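Local structure of glucosamine-6-phosphate deaminase (Thermotoga maritima, 1J5X) at residues E249-P254 with R280-S285. The protein belongs to the SIS-domain proteins, alpha/beta proteins built round parallel beta sheets. Numbering follows the deposited sequence.
Sequences EYRHGP and RKELES
Arg251 and Glu282 form a salt bridge between the segment 249-254, which opens with a 3-10 turn in the loop after strand 241-245, and the helix 273-285. Arg251 NE bonds to Glu282 OE1 at 2.8 Å, nearly straight at 171°. The oxygen lies in the guanidinium plane. Glu282 OE1 is met on the syn side, though from well out of the carboxylate plane; the two flat groups are turned 47° apart. Arg251 NH2 adds a weak, bent bond to the same oxygen at 3.4 Å. Glu282 reaches across because its chain is fully extended, with CG anti to the backbone N (chi1 -179°). Its other oxygen, OE2, pairs with Lys255, just beyond the loop segment. The carboxylate is thus shared by two cations, which probably favours its charged form.

Beside this polar pair, Tyr250 and Leu283 make the buried apolar part of the contact. Leu283 CD2 lies in the plane of the ring, at its edge, 3.8 Å from Tyr250 CE2. Tyr250 also packs on strand 214-218, and Leu283 on strands 262-267 and 289-293. Helix 273-285 joins these last two parallel neighbours in a beta-alpha-beta crossover, consistent with the alpha/beta fold of SIS-type domains.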
loop_
_atom_site.group_PDB
_atom_site.type_symbol
_atom_site.label_atom_id
_atom_site.label_comp_id
_atom_site.label_asym_id
_atom_site.label_seq_id
_atom_site.Cartn_x
_atom_site.Cartn_y
_atom_site.Cartn_z
ATOM N N GLU A 249 5.800 -4.844 17.708
ATOM C CA GLU A 249 4.744 -4.275 18.574
ATOM C C GLU A 249 3.752 -5.343 18.911
ATOM O O GLU A 249 3.040 -5.222 19.907
ATOM C CB GLU A 249 3.963 -3.165 17.852
ATOM C CG GLU A 249 4.783 -1.879 17.791
ATOM C CD GLU A 249 4.942 -1.237 19.193
ATOM O OE1 GLU A 249 3.953 -0.677 19.750
ATOM O OE2 GLU A 249 6.030 -1.303 19.753
ATOM N N TYR A 250 3.692 -6.364 18.052
ATOM C CA TYR A 250 2.702 -7.407 18.216
ATOM C C TYR A 250 2.784 -8.126 19.574
ATOM O O TYR A 250 1.769 -8.606 20.071
ATOM C CB TYR A 250 2.767 -8.406 17.032
ATOM C CG TYR A 250 1.498 -9.261 16.954
ATOM C CD1 TYR A 250 0.250 -8.669 16.700
ATOM C CD2 TYR A 250 1.548 -10.646 17.175
ATOM C CE1 TYR A 250 -0.892 -9.405 16.661
ATOM C CE2 TYR A 250 0.389 -11.417 17.151
ATOM C CZ TYR A 250 -0.832 -10.795 16.890
ATOM O OH TYR A 250 -1.996 -11.498 16.839
ATOM N N ARG A 251 3.945 -8.149 20.211
ATOM C CA ARG A 251 4.037 -8.812 21.495
ATOM C C ARG A 251 3.436 -7.989 22.611
ATOM O O ARG A 251 3.108 -8.550 23.672
ATOM C CB ARG A 251 5.490 -9.026 21.927
ATOM C CG ARG A 251 6.239 -10.124 21.094
ATOM C CD ARG A 251 7.544 -10.446 21.848
ATOM N NE ARG A 251 8.262 -11.551 21.202
ATOM C CZ ARG A 251 9.244 -11.388 20.308
ATOM N NH1 ARG A 251 9.648 -10.160 19.933
ATOM N NH2 ARG A 251 9.832 -12.467 19.782
ATOM N N HIS A 252 3.319 -6.669 22.381
ATOM C CA HIS A 252 2.925 -5.800 23.458
ATOM C C HIS A 252 1.461 -5.647 23.618
ATOM O O HIS A 252 0.908 -4.538 23.628
ATOM C CB HIS A 252 3.629 -4.428 23.305
ATOM C CG HIS A 252 5.103 -4.526 23.186
ATOM N ND1 HIS A 252 5.955 -4.300 24.243
ATOM C CD2 HIS A 252 5.890 -4.838 22.127
ATOM C CE1 HIS A 252 7.201 -4.455 23.843
ATOM N NE2 HIS A 252 7.190 -4.783 22.559
ATOM N N GLY A 253 0.802 -6.791 23.682
ATOM C CA GLY A 253 -0.633 -6.779 23.857
ATOM C C GLY A 253 -1.474 -7.456 22.831
ATOM O O GLY A 253 -2.273 -8.362 23.171
ATOM N N PRO A 254 -1.321 -7.077 21.552
ATOM C CA PRO A 254 -2.096 -7.639 20.461
ATOM C C PRO A 254 -2.077 -9.167 20.382
ATOM O O PRO A 254 -3.101 -9.735 20.004
ATOM C CB PRO A 254 -1.470 -7.010 19.217
ATOM C CG PRO A 254 -1.006 -5.646 19.748
ATOM C CD PRO A 254 -0.356 -6.077 21.036
ATOM N N ARG A 280 8.200 -15.588 14.966
ATOM C CA ARG A 280 7.457 -16.606 14.266
ATOM C C ARG A 280 7.271 -17.836 15.174
ATOM O O ARG A 280 6.132 -18.300 15.352
ATOM C CB ARG A 280 8.215 -17.043 13.003
ATOM C CG ARG A 280 7.608 -18.266 12.335
ATOM C CD ARG A 280 8.204 -18.549 10.957
ATOM N NE ARG A 280 7.476 -19.663 10.343
ATOM C CZ ARG A 280 7.218 -19.804 9.047
ATOM N NH1 ARG A 280 7.612 -18.907 8.148
ATOM N NH2 ARG A 280 6.538 -20.866 8.642
ATOM N N LYS A 281 8.365 -18.327 15.758
ATOM C CA LYS A 281 8.260 -19.547 16.589
ATOM C C LYS A 281 7.343 -19.273 17.786
ATOM O O LYS A 281 6.538 -20.123 18.174
ATOM C CB LYS A 281 9.643 -20.012 17.085
ATOM C CG LYS A 281 10.420 -18.999 17.938
ATOM C CD LYS A 281 9.886 -18.874 19.392
ATOM C CE LYS A 281 10.475 -17.696 20.188
ATOM N NZ LYS A 281 11.928 -17.831 20.422
ATOM N N GLU A 282 7.437 -18.064 18.345
ATOM C CA GLU A 282 6.596 -17.721 19.487
ATOM C C GLU A 282 5.106 -17.726 19.087
ATOM O O GLU A 282 4.280 -18.398 19.723
ATOM C CB GLU A 282 7.060 -16.388 20.072
ATOM C CG GLU A 282 6.256 -15.930 21.298
ATOM C CD GLU A 282 6.614 -14.531 21.748
ATOM O OE1 GLU A 282 7.812 -14.243 21.877
ATOM O OE2 GLU A 282 5.687 -13.723 21.981
ATOM N N LEU A 283 4.746 -17.043 18.008
ATOM C CA LEU A 283 3.372 -17.030 17.583
ATOM C C LEU A 283 2.884 -18.435 17.215
ATOM O O LEU A 283 1.714 -18.790 17.440
ATOM C CB LEU A 283 3.191 -16.104 16.378
ATOM C CG LEU A 283 3.630 -14.668 16.675
ATOM C CD1 LEU A 283 3.331 -13.784 15.481
ATOM C CD2 LEU A 283 2.935 -14.182 17.944
ATOM N N GLU A 284 3.772 -19.229 16.613
ATOM C CA GLU A 284 3.402 -20.596 16.222
ATOM C C GLU A 284 3.057 -21.415 17.477
ATOM O O GLU A 284 2.105 -22.190 17.487
ATOM C CB GLU A 284 4.576 -21.245 15.418
ATOM C CG GLU A 284 4.538 -20.857 13.907
ATOM C CD GLU A 284 5.760 -21.323 13.092
ATOM O OE1 GLU A 284 6.752 -21.689 13.706
ATOM O OE2 GLU A 284 5.704 -21.286 11.840
ATOM N N SER A 285 3.811 -21.215 18.534
ATOM C CA SER A 285 3.570 -21.963 19.756
ATOM C C SER A 285 2.268 -21.559 20.426
ATOM O O SER A 285 1.795 -22.261 21.331
ATOM C CB SER A 285 4.738 -21.789 20.723
ATOM O OG SER A 285 4.682 -20.527 21.389
#